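Local coordinates for protein P91 (Metagenome, PDB 4ZI5) that hydrolyses phosphotriesters as a promiscuous activity and belongs to the dienelactone hydrolase family of alpha/beta hydrolases, at residues T15-D20 with Q117-G122. Numbering follows the deposited sequence.
Sequences TARKVD and QPEVDG
A bidentate salt bridge from Arg17 to Glu119, widened by an amide hydrogen bond to Gln117, joins the N-terminal edge strand 15-23 to the turn that links helix 100-115 to strand 120-121 of the same sheet in this alpha/beta hydrolase. The Arg17 chain runs extended from CG to NE and meets Glu119 tip to tip: Arg17 NH1 donates to Glu119 OE2 at 2.8 Å and NH2 to OE1 at 2.9 Å, both on the syn sides of the carboxylate. The guanidinium and carboxylate planes are turned 34° apart, so the bidentate pair is twisted rather than coplanar. Arg17 NH2 also donates, at 2.9 Å, to a lone pair of Gln117 OE1, whose amide lies 60° from the guanidinium plane. A water bridges Arg17 NE to the same OE1. The type I turn from Gln117 to Val120, closed by Val120 N to Gln117 O, brings the acceptors of both residues to the guanidinium edge, while Trp34 makes a cation-pi contact with Arg17. Beside this polar cluster Val19 CG1 packs 3.5 Å from Gln117 NE2, which donates to Ala113 O near the end of the preceding helix. With NE bonded to the water and NH1 and NH2 to protein, the guanidinium is probably held against rotation, and the carboxylate probably offsets its charge at this surface contact.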
ATOM      1  N   THR A  15     -18.422  18.740 -13.800  1.00 19.84           N
ATOM      2  CA  THR A  15     -18.316  19.484 -15.067  1.00 20.33           C
ATOM      3  C   THR A  15     -16.895  19.457 -15.569  1.00 18.91           C
ATOM      4  O   THR A  15     -15.951  19.212 -14.799  1.00 17.12           O
ATOM      5  CB  THR A  15     -18.773  20.940 -14.874  1.00 22.18           C
ATOM      6  OG1 THR A  15     -20.034  20.934 -14.205  1.00 24.88           O
ATOM      7  CG2 THR A  15     -18.957  21.659 -16.212  1.00 22.93           C
ATOM      8  N   ALA A  16     -16.737  19.689 -16.873  1.00 16.75           N
ATOM      9  CA  ALA A  16     -15.414  19.727 -17.475  1.00 16.31           C
ATOM     10  C   ALA A  16     -15.351  20.868 -18.473  1.00 16.74           C
ATOM     11  O   ALA A  16     -16.363  21.213 -19.097  1.00 17.92           O
ATOM     12  CB  ALA A  16     -15.101  18.411 -18.152  1.00 15.89           C
ATOM     13  N   ARG A  17     -14.151  21.387 -18.684  1.00 15.40           N
ATOM     14  CA  ARG A  17     -13.951  22.426 -19.688  1.00 15.11           C
ATOM     15  C   ARG A  17     -12.567  22.291 -20.273  1.00 16.81           C
ATOM     16  O   ARG A  17     -11.635  21.837 -19.594  1.00 15.00           O
ATOM     17  CB  ARG A  17     -14.157  23.798 -19.055  1.00 14.94           C
ATOM     18  CG  ARG A  17     -13.072  24.248 -18.076  1.00 14.82           C
ATOM     19  CD  ARG A  17     -13.420  25.592 -17.486  1.00 14.71           C
ATOM     20  NE  ARG A  17     -12.387  26.165 -16.612  1.00 14.09           N
ATOM     21  CZ  ARG A  17     -12.515  26.402 -15.305  1.00 14.66           C
ATOM     22  NH1 ARG A  17     -13.609  26.044 -14.625  1.00 14.41           N
ATOM     23  NH2 ARG A  17     -11.501  26.980 -14.660  1.00 14.73           N
ATOM     24  N   LYS A  18     -12.411  22.723 -21.530  1.00 17.00           N
ATOM     25  CA  LYS A  18     -11.104  22.705 -22.168  1.00 18.29           C
ATOM     26  C   LYS A  18     -10.242  23.839 -21.640  1.00 17.85           C
ATOM     27  O   LYS A  18     -10.759  24.919 -21.303  1.00 18.88           O
ATOM     28  CB  LYS A  18     -11.241  22.790 -23.687  1.00 20.07           C
ATOM     29  CG  LYS A  18     -12.019  21.619 -24.288  1.00 24.41           C
ATOM     30  CD  LYS A  18     -11.381  20.268 -24.006  1.00 27.62           C
ATOM     31  CE  LYS A  18     -12.358  19.114 -24.188  1.00 32.60           C
ATOM     32  NZ  LYS A  18     -13.255  19.147 -25.370  1.00 35.18           N
ATOM     33  N   VAL A  19      -8.947  23.563 -21.498  1.00 16.02           N
ATOM     34  CA  VAL A  19      -7.970  24.572 -21.106  1.00 15.48           C
ATOM     35  C   VAL A  19      -6.833  24.572 -22.120  1.00 16.32           C
ATOM     36  O   VAL A  19      -6.107  23.593 -22.230  1.00 16.63           O
ATOM     37  CB  VAL A  19      -7.412  24.302 -19.683  1.00 15.11           C
ATOM     38  CG1 VAL A  19      -6.319  25.290 -19.302  1.00 14.64           C
ATOM     39  CG2 VAL A  19      -8.550  24.367 -18.660  1.00 15.07           C
ATOM     40  N   ASP A  20      -6.679  25.700 -22.821  1.00 17.47           N
ATOM     41  CA  ASP A  20      -5.570  25.937 -23.741  1.00 18.61           C
ATOM     42  C   ASP A  20      -4.351  26.410 -22.970  1.00 17.53           C
ATOM     43  O   ASP A  20      -4.456  27.285 -22.130  1.00 17.22           O
ATOM     44  CB  ASP A  20      -5.952  27.026 -24.762  1.00 19.82           C
ATOM     45  CG  ASP A  20      -7.058  26.588 -25.681  1.00 23.08           C
ATOM     46  OD1 ASP A  20      -6.897  25.545 -26.347  1.00 24.12           O
ATOM     47  OD2 ASP A  20      -8.101  27.281 -25.739  1.00 24.63           O
ATOM     48  N   GLN A 117      -6.075  27.963 -12.850  1.00 14.92           N
ATOM     49  CA  GLN A 117      -7.524  27.928 -12.759  1.00 14.77           C
ATOM     50  C   GLN A 117      -7.946  28.470 -11.411  1.00 14.74           C
ATOM     51  O   GLN A 117      -7.382  28.065 -10.399  1.00 13.47           O
ATOM     52  CB  GLN A 117      -8.073  26.526 -12.998  1.00 14.91           C
ATOM     53  CG  GLN A 117      -7.600  25.862 -14.275  1.00 15.24           C
ATOM     54  CD  GLN A 117      -7.753  26.761 -15.488  1.00 15.37           C
ATOM     55  OE1 GLN A 117      -8.835  27.302 -15.728  1.00 16.04           O
ATOM     56  NE2 GLN A 117      -6.658  26.981 -16.217  1.00 15.83           N
ATOM     57  N   PRO A 118      -8.952  29.381 -11.380  1.00 15.78           N
ATOM     58  CA  PRO A 118      -9.310  30.009 -10.089  1.00 15.28           C
ATOM     59  C   PRO A 118      -9.893  29.096  -9.000  1.00 15.96           C
ATOM     60  O   PRO A 118      -9.893  29.471  -7.820  1.00 16.26           O
ATOM     61  CB  PRO A 118     -10.324  31.101 -10.483  1.00 15.87           C
ATOM     62  CG  PRO A 118     -10.060  31.344 -11.932  1.00 16.57           C
ATOM     63  CD  PRO A 118      -9.679  30.013 -12.501  1.00 16.02           C
ATOM     64  N   GLU A 119     -10.355  27.915  -9.382  1.00 14.89           N
ATOM     65  CA  GLU A 119     -10.831  26.921  -8.441  1.00 15.51           C
ATOM     66  C   GLU A 119      -9.718  26.195  -7.677  1.00 15.84           C
ATOM     67  O   GLU A 119     -10.020  25.463  -6.734  1.00 17.44           O
ATOM     68  CB  GLU A 119     -11.673  25.862  -9.165  1.00 15.23           C
ATOM     69  CG  GLU A 119     -12.908  26.396  -9.851  1.00 15.27           C
ATOM     70  CD  GLU A 119     -12.687  26.788 -11.301  1.00 15.13           C
ATOM     71  OE1 GLU A 119     -11.519  26.975 -11.758  1.00 14.57           O
ATOM     72  OE2 GLU A 119     -13.714  26.933 -11.997  1.00 14.44           O
ATOM     73  N   VAL A 120      -8.466  26.384  -8.080  1.00 14.90           N
ATOM     74  CA  VAL A 120      -7.323  25.664  -7.505  1.00 15.21           C
ATOM     75  C   VAL A 120      -6.622  26.507  -6.461  1.00 15.84           C
ATOM     76  O   VAL A 120      -6.229  27.636  -6.736  1.00 14.74           O
ATOM     77  CB  VAL A 120      -6.309  25.273  -8.613  1.00 15.00           C
ATOM     78  CG1 VAL A 120      -5.046  24.599  -8.050  1.00 14.81           C
ATOM     79  CG2 VAL A 120      -6.976  24.327  -9.602  1.00 14.89           C
ATOM     80  N   ASP A 121      -6.457  25.911  -5.274  1.00 16.57           N
ATOM     81  CA  ASP A 121      -5.549  26.374  -4.230  1.00 16.66           C
ATOM     82  C   ASP A 121      -4.131  25.968  -4.641  1.00 17.33           C
ATOM     83  O   ASP A 121      -3.739  24.776  -4.547  1.00 16.31           O
ATOM     84  CB  ASP A 121      -5.925  25.715  -2.918  1.00 17.44           C
ATOM     85  CG  ASP A 121      -5.010  26.093  -1.777  1.00 18.20           C
ATOM     86  OD1 ASP A 121      -3.988  26.751  -1.990  1.00 18.69           O
ATOM     87  OD2 ASP A 121      -5.373  25.717  -0.655  1.00 20.82           O
ATOM     88  N   GLY A 122      -3.365  26.957  -5.105  1.00 17.59           N
ATOM     89  CA  GLY A 122      -2.017  26.722  -5.634  1.00 18.42           C
ATOM     90  C   GLY A 122      -1.029  26.158  -4.629  1.00 18.14           C
ATOM     91  O   GLY A 122      -0.017  25.570  -5.027  1.00 18.74           O
TER
HETATM   92  O   HOH W   1     -10.470  27.850 -17.842  1.00 17.46           O